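Local coordinates for glycoside hydrolase, family 11\:clostridium cellulosome enzyme, dockerin type i\:polysaccharide (Clostridium thermocellum, PDB 2C71), which probably removes acetyl groups from xylan as a metal-dependent esterase of carbohydrate esterase family 4, related to peptidoglycan deacetylases, at residues N17-R22 and H155-E160; L24-K29 and E166-I171; L124-W129 and A139-N144. All blocks are in the same frame, centred on the assembly; numbering follows the deposited sequence.

All three contacts lie within the polysaccharide deacetylase fold, a distorted beta/alpha barrel. Contacts 1 and 2 both use helix 17-30, on successive turns. The first meets the loop after strand 151-155; the second meets helix 164-177. Contact 3 sets the loop after strand 119-120 against helix 135-145, which in turn packs on helix 164-177 through Ile-170 and Ile-171. Each contact is partly buried. Contact 1 mixes a buried Thr-Asp hydrogen bond with an outer Arg-Glu salt bridge. Contact 2 has leucines on its inner side and a charged network outside. Contact 3 is apolar. His-155 and Asp-128 join contacts 1 and 3 by a probable hydrogen bond.

Contact 1 of 3, residues N17-R22 and H155-E160; sequences NVLTAR and HDVQPE
Leu-19 and Thr-20, on the first turns of helix 17-30, face Val-157 and Asp-156 in the loop after strand 151-155, with CA atoms 5.4 Å apart for Thr-20 and Asp-156. Thr-20 OG1 donates a short hydrogen bond of 2.6 Å to Asp-156 OD2. It arrives on the anti side of the carboxylate, 28° out of its plane. Thr-20 CG2 also lies against Asp-156 OD2. Thr-20 OG1 is also hydrogen-bonded to Asp-16 N, so the one hydroxyl links the backbone at Asp-16 with Asp-156 of the loop. In the barrel-like NodB homology fold, the loop follows a strand that pairs with strand 6-12, and the Gln-158 side chain lies about 6 Å from the magnesium ion. Leu-19 points into the bend of the loop. Its CD2 is 3.5 Å from Gln-158 O, and its CD1 is 3.7 Å from Glu-160 OE2. A water molecule donates to both Leu-19 O and Asp-156 O. Further out, Arg-22 and Glu-160 reach tip to tip in a salt bridge. Arg-22 NH1 lies 2.8 Å from Glu-160 OE1, and the N-H...O angle is 171°. The oxygen lies in the guanidinium plane, but the donor stands above the carboxylate plane. Leu-19 CD1 lies over one guanidinium face, toward its rim.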
loop_
_atom_site.group_PDB
_atom_site.type_symbol
_atom_site.label_atom_id
_atom_site.label_comp_id
_atom_site.label_asym_id
_atom_site.label_seq_id
_atom_site.Cartn_x
_atom_site.Cartn_y
_atom_site.Cartn_z
ATOM N N ASN A 17 -14.099 2.773 -6.488
ATOM C CA ASN A 17 -14.836 3.960 -6.036
ATOM C C ASN A 17 -15.586 3.718 -4.745
ATOM O O ASN A 17 -15.618 4.601 -3.896
ATOM C CB ASN A 17 -15.773 4.466 -7.091
ATOM C CG ASN A 17 -15.081 5.148 -8.247
ATOM O OD1 ASN A 17 -15.552 5.006 -9.444
ATOM N ND2 ASN A 17 -14.057 5.882 -8.004
ATOM N N VAL A 18 -16.222 2.585 -4.570
ATOM C CA VAL A 18 -16.976 2.306 -3.373
ATOM C C VAL A 18 -16.079 1.879 -2.228
ATOM O O VAL A 18 -16.045 2.502 -1.135
ATOM C CB VAL A 18 -18.093 1.266 -3.616
ATOM C CG1 VAL A 18 -18.828 0.993 -2.301
ATOM C CG2 VAL A 18 -19.066 1.790 -4.678
ATOM N N LEU A 19 -15.292 0.820 -2.408
ATOM C CA LEU A 19 -14.554 0.250 -1.286
ATOM C C LEU A 19 -13.379 1.157 -0.828
ATOM O O LEU A 19 -13.119 1.264 0.362
ATOM C CB LEU A 19 -14.033 -1.172 -1.584
ATOM C CG LEU A 19 -15.030 -2.290 -1.197
ATOM C CD1 LEU A 19 -16.290 -2.269 -2.002
ATOM C CD2 LEU A 19 -14.334 -3.632 -1.222
ATOM N N THR A 20 -12.689 1.779 -1.773
ATOM C CA THR A 20 -11.580 2.654 -1.414
ATOM C C THR A 20 -12.084 3.863 -0.658
ATOM O O THR A 20 -11.450 4.353 0.278
ATOM C CB THR A 20 -10.762 3.035 -2.644
ATOM O OG1 THR A 20 -10.296 1.834 -3.283
ATOM C CG2 THR A 20 -9.606 3.966 -2.298
ATOM N N ALA A 21 -13.256 4.400 -1.066
ATOM C CA ALA A 21 -13.841 5.544 -0.359
ATOM C C ALA A 21 -14.141 5.201 1.081
ATOM O O ALA A 21 -14.022 6.072 1.949
ATOM C CB ALA A 21 -15.064 6.081 -1.069
ATOM N N ARG A 22 -14.506 3.953 1.391
ATOM C CA ARG A 22 -14.716 3.591 2.792
ATOM C C ARG A 22 -13.464 3.761 3.613
ATOM O O ARG A 22 -13.506 4.223 4.764
ATOM C CB ARG A 22 -15.239 2.158 2.913
ATOM C CG ARG A 22 -16.548 1.894 2.280
ATOM C CD ARG A 22 -16.877 0.410 2.404
ATOM N NE ARG A 22 -18.089 0.165 1.673
ATOM C CZ ARG A 22 -18.477 -1.030 1.316
ATOM N NH1 ARG A 22 -17.709 -2.107 1.553
ATOM N NH2 ARG A 22 -19.639 -1.157 0.695
ATOM N N HIS A 155 -5.660 -4.456 2.733
ATOM C CA HIS A 155 -6.284 -4.320 1.407
ATOM C C HIS A 155 -7.429 -3.331 1.527
ATOM O O HIS A 155 -8.321 -3.493 2.378
ATOM C CB HIS A 155 -6.866 -5.669 0.949
ATOM C CG HIS A 155 -5.811 -6.708 0.719
ATOM N ND1 HIS A 155 -5.172 -7.378 1.740
ATOM C CD2 HIS A 155 -5.235 -7.137 -0.431
ATOM C CE1 HIS A 155 -4.253 -8.179 1.223
ATOM N NE2 HIS A 155 -4.265 -8.045 -0.094
ATOM N N ASP A 156 -7.477 -2.340 0.635
ATOM C CA ASP A 156 -8.710 -1.528 0.556
ATOM C C ASP A 156 -9.767 -2.263 -0.210
ATOM O O ASP A 156 -10.966 -2.025 0.016
ATOM C CB ASP A 156 -8.522 -0.100 0.097
ATOM C CG ASP A 156 -7.757 0.042 -1.200
ATOM O OD1 ASP A 156 -6.733 -0.645 -1.384
ATOM O OD2 ASP A 156 -8.158 0.971 -1.977
ATOM N N VAL A 157 -9.399 -3.148 -1.137
ATOM C CA VAL A 157 -10.342 -3.791 -2.017
ATOM C C VAL A 157 -10.135 -5.313 -1.949
ATOM O O VAL A 157 -9.040 -5.810 -2.203
ATOM C CB VAL A 157 -10.133 -3.287 -3.475
ATOM C CG1 VAL A 157 -11.195 -3.895 -4.387
ATOM C CG2 VAL A 157 -10.245 -1.747 -3.527
ATOM N N GLN A 158 -11.205 -6.024 -1.617
ATOM C CA GLN A 158 -11.291 -7.501 -1.587
ATOM C C GLN A 158 -12.759 -7.833 -1.749
ATOM O O GLN A 158 -13.631 -7.019 -1.472
ATOM C CB GLN A 158 -10.844 -8.068 -0.245
ATOM C CG GLN A 158 -9.335 -8.131 -0.061
ATOM C CD GLN A 158 -8.738 -9.146 -0.939
ATOM O OE1 GLN A 158 -9.018 -10.393 -0.771
ATOM N NE2 GLN A 158 -7.890 -8.733 -1.841
ATOM N N PRO A 159 -13.060 -9.080 -2.144
ATOM C CA PRO A 159 -14.451 -9.555 -2.081
ATOM C C PRO A 159 -15.000 -9.410 -0.661
ATOM O O PRO A 159 -14.289 -9.609 0.318
ATOM C CB PRO A 159 -14.347 -11.036 -2.526
ATOM C CG PRO A 159 -13.081 -11.075 -3.400
ATOM C CD PRO A 159 -12.143 -10.118 -2.668
ATOM N N GLU A 160 -16.293 -9.121 -0.586
ATOM C CA GLU A 160 -16.938 -8.909 0.715
ATOM C C GLU A 160 -17.503 -10.180 1.308
ATOM O O GLU A 160 -17.723 -11.160 0.589
ATOM C CB GLU A 160 -17.971 -7.832 0.588
ATOM C CG GLU A 160 -17.279 -6.520 0.212
ATOM C CD GLU A 160 -18.211 -5.358 0.043
ATOM O OE1 GLU A 160 -18.559 -4.710 1.049
ATOM O OE2 GLU A 160 -18.567 -5.077 -1.117
HETATM O O HOH W 1 -12.812 -1.109 1.884
HETATM O O HOH W 2 -19.970 -2.795 -1.341
#

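Contact 2 of 3, residues L24-K29 and E166-I171; sequences LDKLDK and EALDII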
loop_
_atom_site.group_PDB
_atom_site.type_symbol
_atom_site.label_atom_id
_atom_site.label_comp_id
_atom_site.label_asym_id
_atom_site.label_seq_id
_atom_site.Cartn_x
_atom_site.Cartn_y
_atom_site.Cartn_z
ATOM N N LEU A 24 -10.811 5.760 2.739
ATOM C CA LEU A 24 -10.474 7.182 2.763
ATOM C C LEU A 24 -11.327 7.927 3.790
ATOM O O LEU A 24 -10.830 8.857 4.430
ATOM C CB LEU A 24 -10.602 7.797 1.373
ATOM C CG LEU A 24 -9.522 7.341 0.376
ATOM C CD1 LEU A 24 -9.924 7.720 -1.053
ATOM C CD2 LEU A 24 -8.159 7.947 0.703
ATOM N N ASP A 25 -12.590 7.553 3.924
ATOM C CA ASP A 25 -13.459 8.204 4.930
ATOM C C ASP A 25 -12.928 7.981 6.331
ATOM O O ASP A 25 -12.998 8.899 7.154
ATOM C CB ASP A 25 -14.879 7.735 4.801
ATOM C CG ASP A 25 -15.597 8.241 3.550
ATOM O OD1 ASP A 25 -15.158 9.147 2.870
ATOM O OD2 ASP A 25 -16.743 7.723 3.313
ATOM N N LYS A 26 -12.463 6.767 6.673
ATOM C CA LYS A 26 -11.868 6.514 7.987
ATOM C C LYS A 26 -10.611 7.351 8.179
ATOM O O LYS A 26 -10.366 7.904 9.251
ATOM C CB LYS A 26 -11.509 5.040 8.170
ATOM C CG LYS A 26 -12.661 4.069 8.172
ATOM C CD LYS A 26 -13.656 4.274 9.299
ATOM C CE LYS A 26 -14.785 3.291 9.195
ATOM N NZ LYS A 26 -15.808 3.474 10.177
ATOM N N LEU A 27 -9.764 7.410 7.157
ATOM C CA LEU A 27 -8.519 8.176 7.267
ATOM C C LEU A 27 -8.815 9.651 7.453
ATOM O O LEU A 27 -8.108 10.354 8.213
ATOM C CB LEU A 27 -7.615 7.922 6.081
ATOM C CG LEU A 27 -7.238 6.439 5.883
ATOM C CD1 LEU A 27 -6.447 6.306 4.553
ATOM C CD2 LEU A 27 -6.475 5.872 7.035
ATOM N N ASP A 28 -9.863 10.169 6.836
ATOM C CA ASP A 28 -10.276 11.559 7.067
ATOM C C ASP A 28 -10.743 11.727 8.512
ATOM O O ASP A 28 -10.431 12.746 9.156
ATOM C CB ASP A 28 -11.425 11.974 6.116
ATOM C CG ASP A 28 -11.029 12.215 4.664
ATOM O OD1 ASP A 28 -9.836 12.444 4.386
ATOM O OD2 ASP A 28 -11.980 12.211 3.820
ATOM N N LYS A 29 -11.554 10.799 9.014
ATOM C CA LYS A 29 -12.082 10.891 10.371
ATOM C C LYS A 29 -10.984 11.039 11.393
ATOM O O LYS A 29 -11.100 11.808 12.350
ATOM C CB LYS A 29 -12.939 9.654 10.673
ATOM C CG LYS A 29 -13.565 9.541 12.031
ATOM C CD LYS A 29 -14.226 8.044 12.126
ATOM C CE LYS A 29 -14.932 7.768 13.379
ATOM N NZ LYS A 29 -15.586 6.441 13.296
ATOM N N GLU A 166 -13.647 -0.871 9.082
ATOM C CA GLU A 166 -14.058 -0.952 10.481
ATOM C C GLU A 166 -12.893 -1.340 11.395
ATOM O O GLU A 166 -12.805 -0.881 12.550
ATOM C CB GLU A 166 -15.256 -1.907 10.571
ATOM C CG GLU A 166 -16.525 -1.343 9.906
ATOM C CD GLU A 166 -16.478 -1.177 8.380
ATOM O OE1 GLU A 166 -15.959 -2.047 7.632
ATOM O OE2 GLU A 166 -16.985 -0.123 7.926
ATOM N N ALA A 167 -11.963 -2.154 10.910
ATOM C CA ALA A 167 -10.768 -2.477 11.683
ATOM C C ALA A 167 -9.992 -1.218 12.028
ATOM O O ALA A 167 -9.354 -1.141 13.088
ATOM C CB ALA A 167 -9.907 -3.467 10.948
ATOM N N LEU A 168 -9.984 -0.227 11.132
ATOM C CA LEU A 168 -9.238 1.007 11.363
ATOM C C LEU A 168 -9.781 1.797 12.569
ATOM O O LEU A 168 -9.024 2.542 13.182
ATOM C CB LEU A 168 -9.243 1.902 10.116
ATOM C CG LEU A 168 -8.605 1.266 8.874
ATOM C CD1 LEU A 168 -8.758 2.214 7.677
ATOM C CD2 LEU A 168 -7.141 0.975 9.096
ATOM N N ASP A 169 -11.064 1.621 12.882
ATOM C CA ASP A 169 -11.631 2.248 14.105
ATOM C C ASP A 169 -11.029 1.755 15.387
ATOM O O ASP A 169 -11.191 2.432 16.413
ATOM C CB ASP A 169 -13.152 2.082 14.178
ATOM C CG ASP A 169 -13.883 2.924 13.164
ATOM O OD1 ASP A 169 -13.573 4.141 13.018
ATOM O OD2 ASP A 169 -14.799 2.372 12.516
ATOM N N ILE A 170 -10.381 0.578 15.380
ATOM C CA ILE A 170 -9.617 0.056 16.497
ATOM C C ILE A 170 -8.136 0.350 16.306
ATOM O O ILE A 170 -7.464 0.839 17.224
ATOM C CB ILE A 170 -9.865 -1.437 16.701
ATOM C CG1 ILE A 170 -11.332 -1.698 16.989
ATOM C CG2 ILE A 170 -8.971 -1.999 17.784
ATOM C CD1 ILE A 170 -11.729 -3.166 16.850
ATOM N N ILE A 171 -7.589 0.021 15.131
ATOM C CA ILE A 171 -6.152 0.188 14.892
ATOM C C ILE A 171 -5.677 1.600 15.155
ATOM O O ILE A 171 -4.642 1.786 15.822
ATOM C CB ILE A 171 -5.808 -0.237 13.444
ATOM C CG1 ILE A 171 -6.045 -1.752 13.234
ATOM C CG2 ILE A 171 -4.387 0.139 13.100
ATOM C CD1 ILE A 171 -6.109 -2.153 11.772
HETATM O O HOH W 3 -18.035 2.018 9.350
#
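A salt-bridge network of Lys-26, Lys-29 and Asp-169 spans the outer side of two neighbouring helices, 17-30 and 164-177. Lys-26 NZ donates to Asp-169 OD2 at 2.8 Å, on the syn side and close to the carboxylate plane. Lys-29 NZ reaches the other oxygen, Asp-169 OD1, at 3.1 Å. It comes from above the carboxylate plane, 43° out of it. Both lysine chains cross the aspartate at about a right angle, but they get there differently. Lys-26 is bent at chi2 (-62°), and its CD and CE lie against the carboxylate before NZ bonds to it. Lys-29 is extended beyond CG. Asp-169 OD1 is also hydrogen-bonded to Tyr-30 OH, the strongest polar partner of this side chain, so OD1 has two partners and OD2 has Lys-26. The two positive charges would be expected to stabilise the ionised form of the carboxylate.

The axes of segments 24-29 and 166-171 come within 9.7 Å and cross at -24°, running nearly parallel. The helices lie side by side on the outside of the parallel sheet of this deacetylase fold, as in a beta/alpha barrel. At the outer edge, a water molecule joins Lys-26 NZ to Glu-166 OE2, but only one of two modelled conformers of Glu-166 is described, so this link is doubtful. On the inner side, Leu-168 CD1 packs against Lys-26 CB at 4.0 Å, so the aliphatic root of the lysine extends the apolar surface. Leu-27 CD2 meets the same Leu-168 CD1 more loosely, at 4.4 Å. Both leucines also touch Leu-9 of strand 6-12.

Contact 3 of 3, residues L124-W129 and A139-N144; sequences LTANDW and AAAVIN
The irregular segment 124-129 passes beside helix 135-145, and its backbone comes nearest where Ala-126 CA lies 5.1 Å from Ala-141 CA. This close approach involves two of the smallest side chains. Ala-126 CB touches Ala-141 CB at 3.8 Å. The same methyl also meets Val-142 CG2 at 3.7 Å, so it packs against two consecutive residues of the helix. With CG1 of Val-142 anti to the backbone N (chi1 172°), it is CG2 that meets the Ala-126 methyl. Ala-141 CB also rests on Ala-126 CA.

Leu-124 makes the second part of the contact. Its CG is anti to the backbone N (chi1 173°), and its CD2 methyl lies 3.7 Å from Val-142 O, against helix backbone instead of a side chain. Ala-141 O is a little further from that methyl.

Behind the contact, Ala-126 touches Leu-154 and Val-142 touches Ile-152, both of strand 151-155. Val-142 also packs on Ile-171 of helix 164-177, so this one side chain meets loop, strand and neighbouring helix. Leu-124 shares backbone hydrogen bonds with Ile-151 and Leu-153. The arrangement is that of a helix packed over strand and loop on the outside of the distorted beta/alpha barrel of the NodB homology family.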
loop_
_atom_site.group_PDB
_atom_site.type_symbol
_atom_site.label_atom_id
_atom_site.label_comp_id
_atom_site.label_asym_id
_atom_site.label_seq_id
_atom_site.Cartn_x
_atom_site.Cartn_y
_atom_site.Cartn_z
ATOM N N LEU A 124 3.788 -6.333 7.334
ATOM C CA LEU A 124 3.007 -7.141 8.267
ATOM C C LEU A 124 1.603 -7.342 7.693
ATOM O O LEU A 124 0.903 -6.375 7.444
ATOM C CB LEU A 124 2.903 -6.380 9.605
ATOM C CG LEU A 124 1.981 -6.978 10.692
ATOM C CD1 LEU A 124 2.604 -8.263 11.253
ATOM C CD2 LEU A 124 1.729 -5.931 11.779
ATOM N N THR A 125 1.165 -8.587 7.550
ATOM C CA THR A 125 -0.179 -8.842 7.072
ATOM C C THR A 125 -1.098 -9.156 8.239
ATOM O O THR A 125 -0.652 -9.413 9.357
ATOM C CB THR A 125 -0.166 -9.976 6.045
ATOM O OG1 THR A 125 0.279 -11.164 6.675
ATOM C CG2 THR A 125 0.717 -9.683 4.838
ATOM N N ALA A 126 -2.407 -9.184 7.959
ATOM C CA ALA A 126 -3.422 -9.241 9.000
ATOM C C ALA A 126 -4.622 -10.101 8.608
ATOM O O ALA A 126 -5.718 -9.927 9.129
ATOM C CB ALA A 126 -3.875 -7.855 9.404
ATOM N N ASN A 127 -4.426 -11.017 7.649
ATOM C CA ASN A 127 -5.455 -11.959 7.234
ATOM C C ASN A 127 -6.717 -11.245 6.736
ATOM O O ASN A 127 -7.811 -11.803 6.786
ATOM C CB ASN A 127 -5.750 -12.991 8.320
ATOM C CG ASN A 127 -4.556 -13.833 8.672
ATOM O OD1 ASN A 127 -4.393 -14.235 9.822
ATOM N ND2 ASN A 127 -3.721 -14.125 7.714
ATOM N N ASP A 128 -6.556 -10.034 6.164
ATOM C CA ASP A 128 -7.726 -9.245 5.797
ATOM C C ASP A 128 -8.200 -9.488 4.390
ATOM O O ASP A 128 -9.085 -8.775 3.909
ATOM C CB ASP A 128 -7.519 -7.752 6.084
ATOM C CG ASP A 128 -6.806 -7.004 4.985
ATOM O OD1 ASP A 128 -5.839 -7.572 4.443
ATOM O OD2 ASP A 128 -7.222 -5.843 4.699
ATOM N N TRP A 129 -7.678 -10.531 3.756
ATOM C CA TRP A 129 -8.198 -11.088 2.500
ATOM C C TRP A 129 -9.123 -12.278 2.746
ATOM O O TRP A 129 -9.576 -12.907 1.785
ATOM C CB TRP A 129 -7.059 -11.455 1.562
ATOM C CG TRP A 129 -6.194 -12.556 2.118
ATOM C CD1 TRP A 129 -6.315 -13.883 1.887
ATOM C CD2 TRP A 129 -5.089 -12.398 3.012
ATOM N NE1 TRP A 129 -5.353 -14.571 2.608
ATOM C CE2 TRP A 129 -4.584 -13.674 3.290
ATOM C CE3 TRP A 129 -4.427 -11.275 3.549
ATOM C CZ2 TRP A 129 -3.466 -13.873 4.141
ATOM C CZ3 TRP A 129 -3.323 -11.480 4.371
ATOM C CH2 TRP A 129 -2.891 -12.746 4.661
ATOM N N ALA A 139 -7.925 -6.031 13.346
ATOM C CA ALA A 139 -7.267 -5.047 14.198
ATOM C C ALA A 139 -6.299 -5.694 15.171
ATOM O O ALA A 139 -5.182 -5.201 15.357
ATOM C CB ALA A 139 -8.328 -4.228 14.952
ATOM N N ALA A 140 -6.708 -6.802 15.811
ATOM C CA ALA A 140 -5.838 -7.487 16.768
ATOM C C ALA A 140 -4.555 -7.942 16.087
ATOM O O ALA A 140 -3.462 -7.878 16.679
ATOM C CB ALA A 140 -6.573 -8.623 17.439
ATOM N N ALA A 141 -4.681 -8.402 14.847
ATOM C CA ALA A 141 -3.535 -8.897 14.094
ATOM C C ALA A 141 -2.518 -7.788 13.848
ATOM O O ALA A 141 -1.311 -8.003 13.962
ATOM C CB ALA A 141 -3.990 -9.504 12.774
ATOM N N VAL A 142 -3.014 -6.602 13.511
ATOM C CA VAL A 142 -2.153 -5.447 13.289
ATOM C C VAL A 142 -1.526 -4.965 14.594
ATOM O O VAL A 142 -0.309 -4.809 14.688
ATOM C CB VAL A 142 -2.924 -4.283 12.640
ATOM C CG1 VAL A 142 -2.063 -3.030 12.606
ATOM C CG2 VAL A 142 -3.378 -4.663 11.239
ATOM N N ILE A 143 -2.366 -4.733 15.597
ATOM C CA ILE A 143 -1.915 -4.088 16.855
ATOM C C ILE A 143 -0.880 -4.934 17.572
ATOM O O ILE A 143 0.064 -4.388 18.152
ATOM C CB ILE A 143 -3.116 -3.794 17.721
ATOM C CG1 ILE A 143 -3.980 -2.686 17.104
ATOM C CG2 ILE A 143 -2.723 -3.608 19.215
ATOM C CD1 ILE A 143 -5.369 -2.663 17.659
ATOM N N ASN A 144 -1.028 -6.243 17.564
ATOM C CA ASN A 144 -0.076 -7.110 18.237
ATOM C C ASN A 144 1.201 -7.349 17.474
ATOM O O ASN A 144 2.155 -7.782 18.071
ATOM C CB ASN A 144 -0.807 -8.393 18.711
ATOM C CG ASN A 144 -1.852 -8.099 19.784
ATOM O OD1 ASN A 144 -1.485 -7.782 20.967
ATOM N ND2 ASN A 144 -3.108 -8.205 19.453
#